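Mypaa.01249.c (Mycobacterium paratuberculosis, PDB 3RD5) is uncharacterised in detail but, as a member of the short-chain dehydrogenase/reductase family, probably acts as an oxidoreductase built on a Rossmann-type nucleotide-binding fold. Local coordinates at residues L71-S76 against L103-F108; R133-S138 against Y237-D242; R191-H196 against G245-G250. One frame throughout, in Å; residues are numbered along the deposited sequence.

Contact 1: L71-S76 against L103-F108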
ATOM      1  N   LEU A  71      -3.761 -10.641  -4.706  1.00 15.01           N
ATOM      2  CA  LEU A  71      -3.976  -9.343  -5.333  1.00 14.54           C
ATOM      3  C   LEU A  71      -4.006  -9.387  -6.847  1.00 16.03           C
ATOM      4  O   LEU A  71      -4.475  -8.445  -7.447  1.00 17.58           O
ATOM      5  CB  LEU A  71      -2.926  -8.325  -4.878  1.00 15.04           C
ATOM      6  CG  LEU A  71      -3.077  -7.831  -3.424  1.00 14.39           C
ATOM      7  CD1 LEU A  71      -1.742  -7.179  -3.003  1.00 14.92           C
ATOM      8  CD2 LEU A  71      -4.233  -6.781  -3.359  1.00 15.20           C
ATOM      9  N   GLN A  72      -3.532 -10.474  -7.456  1.00 15.55           N
ATOM     10  CA  GLN A  72      -3.602 -10.705  -8.908  1.00 16.22           C
ATOM     11  C   GLN A  72      -4.866 -11.401  -9.364  1.00 16.66           C
ATOM     12  O   GLN A  72      -4.929 -11.885 -10.504  1.00 17.58           O
ATOM     13  CB  GLN A  72      -2.375 -11.496  -9.402  1.00 16.87           C
ATOM     14  CG  GLN A  72      -1.066 -10.789  -9.053  1.00 19.00           C
ATOM     15  CD  GLN A  72       0.176 -11.380  -9.717  1.00 26.71           C
ATOM     16  OE1 GLN A  72       0.097 -12.060 -10.753  1.00 33.53           O
ATOM     17  NE2 GLN A  72       1.340 -11.016  -9.187  1.00 26.14           N
ATOM     18  N   ASP A  73      -5.871 -11.441  -8.505  1.00 16.59           N
ATOM     19  CA  ASP A  73      -7.161 -12.113  -8.824  1.00 16.61           C
ATOM     20  C   ASP A  73      -8.265 -11.328  -8.112  1.00 16.75           C
ATOM     21  O   ASP A  73      -8.422 -11.430  -6.906  1.00 17.34           O
ATOM     22  CB  ASP A  73      -7.076 -13.580  -8.388  1.00 17.77           C
ATOM     23  CG  ASP A  73      -8.342 -14.376  -8.630  1.00 20.56           C
ATOM     24  OD1 ASP A  73      -9.399 -13.789  -8.920  1.00 22.01           O
ATOM     25  OD2 ASP A  73      -8.267 -15.640  -8.547  1.00 26.10           O
ATOM     26  N   LEU A  74      -8.989 -10.501  -8.859  1.00 15.91           N
ATOM     27  CA  LEU A  74     -10.013  -9.683  -8.225  1.00 15.57           C
ATOM     28  C   LEU A  74     -11.077 -10.483  -7.488  1.00 17.04           C
ATOM     29  O   LEU A  74     -11.669  -9.996  -6.513  1.00 17.11           O
ATOM     30  CB  LEU A  74     -10.628  -8.696  -9.229  1.00 16.74           C
ATOM     31  CG  LEU A  74      -9.721  -7.601  -9.747  1.00 16.90           C
ATOM     32  CD1 LEU A  74     -10.417  -6.839 -10.899  1.00 19.66           C
ATOM     33  CD2 LEU A  74      -9.367  -6.619  -8.617  1.00 21.28           C
ATOM     34  N   SER A  75     -11.354 -11.720  -7.914  1.00 17.44           N
ATOM     35  CA  SER A  75     -12.296 -12.550  -7.170  1.00 18.39           C
ATOM     36  C   SER A  75     -11.798 -12.921  -5.782  1.00 18.22           C
ATOM     37  O   SER A  75     -12.578 -12.971  -4.840  1.00 20.36           O
ATOM     38  CB  SER A  75     -12.695 -13.803  -7.952  1.00 19.79           C
ATOM     39  OG  SER A  75     -11.669 -14.804  -8.016  1.00 22.52           O
ATOM     40  N   SER A  76     -10.493 -13.117  -5.664  1.00 18.41           N
ATOM     41  CA  SER A  76      -9.860 -13.338  -4.386  1.00 17.07           C
ATOM     42  C   SER A  76      -9.866 -12.070  -3.513  1.00 16.41           C
ATOM     43  O   SER A  76     -10.132 -12.160  -2.313  1.00 17.34           O
ATOM     44  CB  SER A  76      -8.391 -13.738  -4.620  1.00 17.50           C
ATOM     45  OG  SER A  76      -7.760 -13.965  -3.363  1.00 19.18           O
ATOM     46  N   LEU A 103       0.838 -11.188 -17.152  1.00 17.18           N
ATOM     47  CA  LEU A 103      -0.523 -10.743 -16.932  1.00 17.52           C
ATOM     48  C   LEU A 103      -1.152 -11.472 -15.764  1.00 18.71           C
ATOM     49  O   LEU A 103      -0.902 -12.670 -15.513  1.00 21.70           O
ATOM     50  CB  LEU A 103      -1.342 -10.991 -18.200  1.00 18.73           C
ATOM     51  CG  LEU A 103      -0.951 -10.189 -19.434  1.00 18.93           C
ATOM     52  CD1 LEU A 103      -1.937 -10.520 -20.597  1.00 23.51           C
ATOM     53  CD2 LEU A 103      -0.826  -8.688 -19.206  1.00 21.43           C
ATOM     54  N   THR A 104      -2.017 -10.759 -15.070  1.00 17.70           N
ATOM     55  CA  THR A 104      -2.811 -11.340 -13.986  1.00 18.27           C
ATOM     56  C   THR A 104      -4.001 -12.117 -14.574  1.00 19.68           C
ATOM     57  O   THR A 104      -4.266 -12.061 -15.752  1.00 20.09           O
ATOM     58  CB  THR A 104      -3.309 -10.231 -13.021  1.00 17.20           C
ATOM     59  OG1 THR A 104      -4.344  -9.441 -13.666  1.00 17.12           O
ATOM     60  CG2 THR A 104      -2.218  -9.342 -12.549  1.00 17.04           C
ATOM     61  N   VAL A 105      -4.747 -12.770 -13.668  1.00 21.65           N
ATOM     62  CA  VAL A 105      -5.984 -13.472 -13.985  1.00 22.95           C
ATOM     63  C   VAL A 105      -6.951 -12.555 -14.770  1.00 21.42           C
ATOM     64  O   VAL A 105      -7.699 -12.979 -15.688  1.00 22.91           O
ATOM     65  CB  VAL A 105      -6.671 -13.940 -12.628  1.00 22.91           C
ATOM     66  CG1 VAL A 105      -7.982 -14.591 -12.902  1.00 29.78           C
ATOM     67  CG2 VAL A 105      -5.706 -14.873 -11.824  1.00 27.17           C
ATOM     68  N   ASP A 106      -6.963 -11.287 -14.364  1.00 17.98           N
ATOM     69  CA  ASP A 106      -7.854 -10.285 -14.935  1.00 17.87           C
ATOM     70  C   ASP A 106      -7.308  -9.544 -16.165  1.00 17.78           C
ATOM     71  O   ASP A 106      -7.963  -8.637 -16.697  1.00 20.01           O
ATOM     72  CB  ASP A 106      -8.254  -9.302 -13.811  1.00 17.08           C
ATOM     73  CG  ASP A 106      -8.890 -10.034 -12.629  1.00 20.04           C
ATOM     74  OD1 ASP A 106     -10.019 -10.561 -12.822  1.00 22.77           O
ATOM     75  OD2 ASP A 106      -8.235 -10.142 -11.575  1.00 18.81           O
ATOM     76  N   GLY A 107      -6.129  -9.949 -16.610  1.00 18.05           N
ATOM     77  CA  GLY A 107      -5.502  -9.372 -17.798  1.00 17.83           C
ATOM     78  C   GLY A 107      -4.712  -8.123 -17.596  1.00 17.85           C
ATOM     79  O   GLY A 107      -4.383  -7.411 -18.562  1.00 18.93           O
ATOM     80  N   PHE A 108      -4.368  -7.840 -16.339  1.00 15.65           N
ATOM     81  CA  PHE A 108      -3.599  -6.644 -16.058  1.00 15.08           C
ATOM     82  C   PHE A 108      -2.099  -6.952 -16.132  1.00 14.38           C
ATOM     83  O   PHE A 108      -1.665  -8.041 -15.779  1.00 14.67           O
ATOM     84  CB  PHE A 108      -3.882  -6.086 -14.652  1.00 14.98           C
ATOM     85  CG  PHE A 108      -5.339  -5.887 -14.316  1.00 15.40           C
ATOM     86  CD1 PHE A 108      -6.265  -5.438 -15.259  1.00 14.79           C
ATOM     87  CD2 PHE A 108      -5.763  -6.046 -12.999  1.00 14.81           C
ATOM     88  CE1 PHE A 108      -7.576  -5.246 -14.890  1.00 15.24           C
ATOM     89  CE2 PHE A 108      -7.103  -5.810 -12.635  1.00 15.60           C
ATOM     90  CZ  PHE A 108      -7.990  -5.444 -13.612  1.00 15.95           C
TER
HETATM   91  O   HOH W   1     -10.985 -12.305 -11.039  1.00 23.79           O

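Contact 2: R133-S138 against Y237-D242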
ATOM      1  N   ARG A 133      -7.675   4.983   8.923  1.00 13.99           N
ATOM      2  CA  ARG A 133      -6.846   5.390   7.810  1.00 13.39           C
ATOM      3  C   ARG A 133      -6.427   4.264   6.892  1.00 13.68           C
ATOM      4  O   ARG A 133      -6.409   3.068   7.296  1.00 13.51           O
ATOM      5  CB  ARG A 133      -5.587   6.136   8.297  1.00 14.61           C
ATOM      6  CG  ARG A 133      -4.631   5.266   9.088  1.00 14.74           C
ATOM      7  CD  ARG A 133      -3.469   6.013   9.717  1.00 14.97           C
ATOM      8  NE  ARG A 133      -3.918   7.018  10.697  1.00 14.83           N
ATOM      9  CZ  ARG A 133      -3.102   7.813  11.385  1.00 15.13           C
ATOM     10  NH1 ARG A 133      -1.811   7.831  11.143  1.00 15.23           N
ATOM     11  NH2 ARG A 133      -3.631   8.669  12.264  1.00 16.70           N
ATOM     12  N   VAL A 134      -6.067   4.659   5.664  1.00 13.01           N
ATOM     13  CA  VAL A 134      -5.415   3.819   4.656  1.00 12.22           C
ATOM     14  C   VAL A 134      -4.001   4.342   4.483  1.00 13.11           C
ATOM     15  O   VAL A 134      -3.808   5.530   4.259  1.00 13.78           O
ATOM     16  CB  VAL A 134      -6.158   3.896   3.319  1.00 13.19           C
ATOM     17  CG1 VAL A 134      -5.460   3.025   2.268  1.00 14.27           C
ATOM     18  CG2 VAL A 134      -7.668   3.500   3.474  1.00 14.34           C
ATOM     19  N   VAL A 135      -3.012   3.461   4.560  1.00 11.89           N
ATOM     20  CA  VAL A 135      -1.599   3.784   4.284  1.00 11.93           C
ATOM     21  C   VAL A 135      -1.192   2.967   3.079  1.00 12.05           C
ATOM     22  O   VAL A 135      -1.230   1.721   3.145  1.00 12.62           O
ATOM     23  CB  VAL A 135      -0.679   3.432   5.465  1.00 11.74           C
ATOM     24  CG1 VAL A 135       0.779   3.758   5.133  1.00 13.61           C
ATOM     25  CG2 VAL A 135      -1.112   4.202   6.730  1.00 14.49           C
ATOM     26  N   THR A 136      -0.741   3.640   2.002  1.00 11.13           N
ATOM     27  CA  THR A 136      -0.262   2.928   0.792  1.00 11.34           C
ATOM     28  C   THR A 136       1.228   3.110   0.660  1.00 11.26           C
ATOM     29  O   THR A 136       1.708   4.257   0.742  1.00 12.65           O
ATOM     30  CB  THR A 136      -1.044   3.442  -0.434  1.00 11.70           C
ATOM     31  OG1 THR A 136      -2.452   3.200  -0.238  1.00 12.22           O
ATOM     32  CG2 THR A 136      -0.619   2.684  -1.705  1.00 13.64           C
ATOM     33  N   VAL A 137       1.948   2.023   0.450  1.00 11.31           N
ATOM     34  CA  VAL A 137       3.401   2.055   0.362  1.00 11.23           C
ATOM     35  C   VAL A 137       3.802   2.292  -1.098  1.00 12.25           C
ATOM     36  O   VAL A 137       3.399   1.525  -1.983  1.00 13.38           O
ATOM     37  CB  VAL A 137       4.055   0.803   0.991  1.00 11.87           C
ATOM     38  CG1 VAL A 137       5.585   0.981   1.025  1.00 13.38           C
ATOM     39  CG2 VAL A 137       3.509   0.566   2.435  1.00 13.51           C
ATOM     40  N   SER A 138       4.606   3.336  -1.340  1.00 12.06           N
ATOM     41  CA  SER A 138       5.157   3.669  -2.642  1.00 12.21           C
ATOM     42  C   SER A 138       6.683   3.515  -2.650  1.00 11.76           C
ATOM     43  O   SER A 138       7.231   2.658  -1.945  1.00 12.16           O
ATOM     44  CB  SER A 138       4.645   5.050  -3.024  1.00 12.56           C
ATOM     45  OG  SER A 138       5.062   5.447  -4.342  1.00 12.50           O
ATOM     46  N   TYR A 237       5.404   4.900  11.034  1.00 12.82           N
ATOM     47  CA  TYR A 237       5.173   6.312  11.316  1.00 13.37           C
ATOM     48  C   TYR A 237       3.864   6.790  10.652  1.00 12.94           C
ATOM     49  O   TYR A 237       2.994   7.373  11.303  1.00 13.48           O
ATOM     50  CB  TYR A 237       6.377   7.121  10.831  1.00 14.24           C
ATOM     51  CG  TYR A 237       6.374   8.603  11.128  1.00 14.66           C
ATOM     52  CD1 TYR A 237       5.693   9.478  10.310  1.00 16.39           C
ATOM     53  CD2 TYR A 237       7.138   9.121  12.141  1.00 16.91           C
ATOM     54  CE1 TYR A 237       5.778  10.866  10.487  1.00 18.63           C
ATOM     55  CE2 TYR A 237       7.222  10.502  12.321  1.00 18.91           C
ATOM     56  CZ  TYR A 237       6.543  11.338  11.483  1.00 20.05           C
ATOM     57  OH  TYR A 237       6.647  12.717  11.677  1.00 26.10           O
ATOM     58  N   ALA A 238       3.673   6.468   9.375  1.00 12.77           N
ATOM     59  CA  ALA A 238       2.430   6.822   8.681  1.00 12.81           C
ATOM     60  C   ALA A 238       1.189   6.173   9.309  1.00 13.28           C
ATOM     61  O   ALA A 238       0.129   6.782   9.363  1.00 14.80           O
ATOM     62  CB  ALA A 238       2.515   6.455   7.192  1.00 13.45           C
ATOM     63  N   ALA A 239       1.344   4.963   9.837  1.00 12.90           N
ATOM     64  CA  ALA A 239       0.211   4.243  10.450  1.00 12.89           C
ATOM     65  C   ALA A 239      -0.179   4.746  11.804  1.00 13.67           C
ATOM     66  O   ALA A 239      -1.297   4.464  12.239  1.00 14.92           O
ATOM     67  CB  ALA A 239       0.536   2.755  10.552  1.00 14.61           C
ATOM     68  N   SER A 240       0.717   5.482  12.472  1.00 13.50           N
ATOM     69  CA  SER A 240       0.538   5.806  13.883  1.00 15.00           C
ATOM     70  C   SER A 240       0.448   7.289  14.242  1.00 16.50           C
ATOM     71  O   SER A 240      -0.028   7.594  15.342  1.00 18.95           O
ATOM     72  CB  SER A 240       1.639   5.147  14.710  1.00 15.13           C
ATOM     73  OG  SER A 240       2.912   5.659  14.400  1.00 15.22           O
ATOM     74  N   GLN A 241       1.014   8.180  13.423  1.00 15.13           N
ATOM     75  CA  GLN A 241       1.158   9.587  13.816  1.00 15.84           C
ATOM     76  C   GLN A 241      -0.012  10.424  13.343  1.00 16.47           C
ATOM     77  O   GLN A 241      -0.688  10.078  12.410  1.00 16.53           O
ATOM     78  CB  GLN A 241       2.470  10.150  13.275  1.00 16.41           C
ATOM     79  CG  GLN A 241       3.700   9.393  13.738  1.00 17.53           C
ATOM     80  CD  GLN A 241       3.823   9.269  15.248  1.00 20.31           C
ATOM     81  OE1 GLN A 241       3.681   8.157  15.870  1.00 22.48           O
ATOM     82  NE2 GLN A 241       4.061  10.409  15.887  1.00 19.98           N
ATOM     83  N   ASP A 242      -0.214  11.571  13.998  1.00 18.58           N
ATOM     84  CA  ASP A 242      -1.357  12.454  13.685  1.00 18.73           C
ATOM     85  C   ASP A 242      -0.963  13.357  12.532  1.00 20.16           C
ATOM     86  O   ASP A 242      -0.456  14.461  12.742  1.00 23.31           O
ATOM     87  CB  ASP A 242      -1.753  13.294  14.913  1.00 21.05           C
ATOM     88  CG  ASP A 242      -2.979  14.117  14.670  1.00 23.67           C
ATOM     89  OD1 ASP A 242      -3.613  14.029  13.609  1.00 23.19           O
ATOM     90  OD2 ASP A 242      -3.318  14.920  15.574  1.00 26.64           O
TER
HETATM   91  O   HOH W   2      -2.834   9.615  15.079  1.00 28.69           O

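Contact 3: R191-H196 against G245-G250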
ATOM      1  N   ARG A 191      -8.517   9.171   6.817  1.00 14.65           N
ATOM      2  CA  ARG A 191      -7.369   9.775   6.095  1.00 14.71           C
ATOM      3  C   ARG A 191      -6.728   8.735   5.194  1.00 14.53           C
ATOM      4  O   ARG A 191      -6.666   7.543   5.522  1.00 15.11           O
ATOM      5  CB  ARG A 191      -6.310  10.326   7.047  1.00 16.33           C
ATOM      6  CG  ARG A 191      -6.712  11.596   7.655  1.00 19.25           C
ATOM      7  CD  ARG A 191      -5.766  11.981   8.787  1.00 21.00           C
ATOM      8  NE  ARG A 191      -6.126  11.266  10.014  1.00 19.07           N
ATOM      9  CZ  ARG A 191      -5.608  11.529  11.201  1.00 21.29           C
ATOM     10  NH1 ARG A 191      -4.581  12.361  11.312  1.00 21.51           N
ATOM     11  NH2 ARG A 191      -6.114  10.928  12.273  1.00 24.12           N
ATOM     12  N   ALA A 192      -6.209   9.206   4.069  1.00 12.87           N
ATOM     13  CA  ALA A 192      -5.352   8.434   3.165  1.00 12.48           C
ATOM     14  C   ALA A 192      -3.955   9.001   3.202  1.00 12.68           C
ATOM     15  O   ALA A 192      -3.750  10.184   2.953  1.00 13.50           O
ATOM     16  CB  ALA A 192      -5.927   8.489   1.713  1.00 14.00           C
ATOM     17  N   LEU A 193      -2.981   8.144   3.511  1.00 12.58           N
ATOM     18  CA  LEU A 193      -1.574   8.526   3.675  1.00 12.47           C
ATOM     19  C   LEU A 193      -0.724   7.598   2.867  1.00 12.24           C
ATOM     20  O   LEU A 193      -1.147   6.514   2.461  1.00 12.40           O
ATOM     21  CB  LEU A 193      -1.163   8.418   5.168  1.00 13.10           C
ATOM     22  CG  LEU A 193      -2.076   9.116   6.171  1.00 14.77           C
ATOM     23  CD1 LEU A 193      -1.674   8.797   7.633  1.00 18.08           C
ATOM     24  CD2 LEU A 193      -2.042  10.613   5.952  1.00 16.53           C
ATOM     25  N   ALA A 194       0.516   7.991   2.621  1.00 12.04           N
ATOM     26  CA  ALA A 194       1.474   7.135   1.935  1.00 12.44           C
ATOM     27  C   ALA A 194       2.806   7.144   2.660  1.00 11.45           C
ATOM     28  O   ALA A 194       3.099   8.040   3.446  1.00 12.41           O
ATOM     29  CB  ALA A 194       1.645   7.590   0.440  1.00 13.00           C
ATOM     30  N   ALA A 195       3.612   6.112   2.398  1.00 11.20           N
ATOM     31  CA  ALA A 195       4.964   5.966   2.942  1.00 11.95           C
ATOM     32  C   ALA A 195       5.820   5.293   1.908  1.00 11.17           C
ATOM     33  O   ALA A 195       5.318   4.620   1.001  1.00 11.56           O
ATOM     34  CB  ALA A 195       4.936   5.106   4.251  1.00 12.02           C
ATOM     35  N   HIS A 196       7.143   5.427   2.025  1.00 11.11           N
ATOM     36  CA  HIS A 196       8.042   4.621   1.218  1.00 11.86           C
ATOM     37  C   HIS A 196       9.272   4.234   2.024  1.00 12.12           C
ATOM     38  O   HIS A 196       9.673   4.985   2.916  1.00 12.57           O
ATOM     39  CB  HIS A 196       8.419   5.339  -0.104  1.00 11.88           C
ATOM     40  CG  HIS A 196       9.453   6.398   0.043  1.00 11.59           C
ATOM     41  ND1 HIS A 196      10.803   6.133  -0.110  1.00 12.46           N
ATOM     42  CD2 HIS A 196       9.344   7.711   0.353  1.00 12.74           C
ATOM     43  CE1 HIS A 196      11.471   7.253   0.092  1.00 12.70           C
ATOM     44  NE2 HIS A 196      10.624   8.233   0.389  1.00 13.14           N
ATOM     45  N   GLY A 245      -4.159  14.530   6.083  1.00 16.78           N
ATOM     46  CA  GLY A 245      -4.495  13.709   4.939  1.00 16.18           C
ATOM     47  C   GLY A 245      -3.615  14.012   3.738  1.00 15.68           C
ATOM     48  O   GLY A 245      -3.163  15.147   3.554  1.00 17.61           O
ATOM     49  N   ASP A 246      -3.303  12.964   2.979  1.00 15.01           N
ATOM     50  CA  ASP A 246      -2.372  13.037   1.838  1.00 14.88           C
ATOM     51  C   ASP A 246      -0.948  13.394   2.209  1.00 15.72           C
ATOM     52  O   ASP A 246      -0.197  13.904   1.376  1.00 19.37           O
ATOM     53  CB  ASP A 246      -2.904  13.948   0.689  1.00 16.07           C
ATOM     54  CG  ASP A 246      -2.213  13.694  -0.650  1.00 17.86           C
ATOM     55  OD1 ASP A 246      -1.653  12.657  -0.861  1.00 20.13           O
ATOM     56  OD2 ASP A 246      -2.245  14.650  -1.468  1.00 25.50           O
ATOM     57  N   SER A 247      -0.520  13.066   3.418  1.00 15.63           N
ATOM     58  CA  SER A 247       0.892  13.141   3.756  1.00 14.99           C
ATOM     59  C   SER A 247       1.611  11.941   3.176  1.00 14.79           C
ATOM     60  O   SER A 247       1.038  10.851   3.114  1.00 15.32           O
ATOM     61  CB  SER A 247       1.103  13.120   5.258  1.00 15.40           C
ATOM     62  OG  SER A 247       0.581  14.262   5.900  1.00 17.30           O
ATOM     63  N   PHE A 248       2.860  12.121   2.789  1.00 14.04           N
ATOM     64  CA  PHE A 248       3.751  11.071   2.294  1.00 13.41           C
ATOM     65  C   PHE A 248       4.987  11.068   3.213  1.00 14.09           C
ATOM     66  O   PHE A 248       5.600  12.142   3.367  1.00 15.52           O
ATOM     67  CB  PHE A 248       4.192  11.449   0.878  1.00 13.52           C
ATOM     68  CG  PHE A 248       5.029  10.428   0.137  1.00 12.83           C
ATOM     69  CD1 PHE A 248       4.955   9.075   0.380  1.00 12.91           C
ATOM     70  CD2 PHE A 248       5.884  10.868  -0.870  1.00 12.53           C
ATOM     71  CE1 PHE A 248       5.673   8.129  -0.400  1.00 12.79           C
ATOM     72  CE2 PHE A 248       6.587   9.949  -1.649  1.00 13.79           C
ATOM     73  CZ  PHE A 248       6.499   8.596  -1.413  1.00 12.48           C
ATOM     74  N   VAL A 249       5.284   9.924   3.843  1.00 13.84           N
ATOM     75  CA  VAL A 249       6.304   9.781   4.886  1.00 14.00           C
ATOM     76  C   VAL A 249       7.457   8.954   4.324  1.00 13.13           C
ATOM     77  O   VAL A 249       7.267   7.921   3.669  1.00 13.65           O
ATOM     78  CB  VAL A 249       5.695   9.008   6.127  1.00 14.82           C
ATOM     79  CG1 VAL A 249       6.789   8.611   7.176  1.00 19.85           C
ATOM     80  CG2 VAL A 249       4.589   9.940   6.764  1.00 19.43           C
ATOM     81  N   GLY A 250       8.689   9.356   4.634  1.00 13.01           N
ATOM     82  CA  GLY A 250       9.849   8.562   4.277  1.00 12.82           C
ATOM     83  C   GLY A 250      11.120   9.174   4.825  1.00 13.23           C
ATOM     84  O   GLY A 250      11.082  10.106   5.600  1.00 13.61           O
TER

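Contact 1: L71-S76 against L103-F108
D106 turns CG anti to its own carbonyl carbon (chi1 -56°), and L74 does likewise (chi1 -67°), which brings D106 CG to 3.9 Å from L74 CG at the start of a helix. D106 OD2 accepts from L74 N at 2.8 Å, nearly straight at 168°, on its syn side and slightly out of the carboxylate plane. D106 OD2 also lies 3.5 Å from L74 CG. D106 OD1 receives a water that accepts from S75 N, so the carboxylate serves two amides of the first helical turn. D73, the N-cap, adds weak bonds from S75 N and S76 N to its OD1, which also takes S75 OG at 2.6 Å. The helix N-terminus would probably help offset repulsion between the carboxylates, D73 OD1 and D106 OD2 being 4.7 Å apart. From the type I turn T104-G107, V105 N donates to Q72 O at 3.3 Å, while T104 CG2 packs 3.8 Å from Q72 CB. L74 CD1 reaches the edge of the F108 ring, 3.9 Å from CE2. The contact joins the start of helix 74-82 to the loop between strand 87-92 and helix 110-126, with Q72, L74 and F108 resting on T114, A121 and L117 of the latter.

Contact 2: R133-S138 against Y237-D242
R133 and V135 reach from one face of a strand to the last part of a helix, and R133 makes the polar half of the contact. Its NH1 is gripped twice, by A238 O and by Q241 O, each at 2.8 Å and each close to the guanidinium plane. The arginine chain bends at chi3 (62°), turning NE out of line. The cation lies among carbonyls at the C-terminal end of the helix, where its charge would probably be favoured. Alongside, V135 CG1 packs 3.8 Å from A238 CB, and V135 CG2 lies 3.9 Å from A239 CA. This is the Rossmann-fold arrangement, with helix 226-240 laid against one face of the parallel part of the sheet at strand 133-137, while T136 on the other face meets helix 161-185. Toward the exposed D242 the contact is looser: R133 NH2 bonds Q241 O only weakly at 3.3 Å, and a water makes weak bonds to both R133 NH2 and S240 O. Q241 leads away from the strand, its CG 3.7 Å above the centre of the Y237 ring. D242 OD1 forms a salt bridge with R191 NH1, which may help offset the nearby like charges of R191 NH2 and R133 NH2.

Contact 3: R191-H196 against G245-G250
H196, just beyond the end of strand 191-195, meets F248 of the neighbouring parallel strand, and the histidine can be followed atom by atom. Its CG sits between the backbone N and the carbonyl carbon (chi1 78°), which places the base of the imidazole beside the phenyl ring. H196 CB lies 3.9 Å from F248 CE1, CG is 4.0 Å from F248 CZ, and CD2 makes the nearest approach of the pair, 3.5 Å from F248 CZ. At the far end H196 NE2 comes to 4.0 Å from the CA of G250. The two ring planes are turned 48° apart and approach obliquely. Closer to its root the phenyl ring lies beside A194, whose CB is 3.6 Å from F248 CD1.

The backbones hold the register. A194 bonds through both its N and its O to the one strand, N donating to S247 O and O accepting from V249 N, the residues on either side of F248, as in parallel pairing. H196 N then donates to V249 O at 3.0 Å, and the same oxygen receives a CA-H contact from A195 CA. At the other end A192 O takes D246 N at 2.8 Å rather than S247 N; D246 has left-handed backbone angles here, and the regular pairing follows from F248 onward. The D246 carboxylate turns to R264, in a salt bridge, and to the S177 hydroxyl.

Pairing strand 191-195 with strand 248-251 closes a beta-alpha-beta crossover of the Rossmann fold. A194 and F248 share one face of the sheet, where A194 touches L173 of helix 161-185. A195 and V249 share the other, covered by A238 of the connecting helix 226-240, while strand 133-137 flanks 191-195 along its other edge.

Contacts 2 and 3 are neighbours, their centres 6 Å apart. Strands 133-137 and 191-195 lie side by side in the sheet, joined by probable hydrogen bonds from S138 N to A195 O (2.8 Å) and from L193 N to V134 O (2.8 Å). Helix 226-240, which contributes to contact 2, connects the two strands paired in contact 3. Contact 1 lies beyond the chain's centre, its centre 26 Å from each of the others, with nearest atoms about 10 Å from contact 2 and about 14 Å from contact 3. As in related dehydrogenases, the cofactor probably binds at the C-terminal ends of the parallel strands.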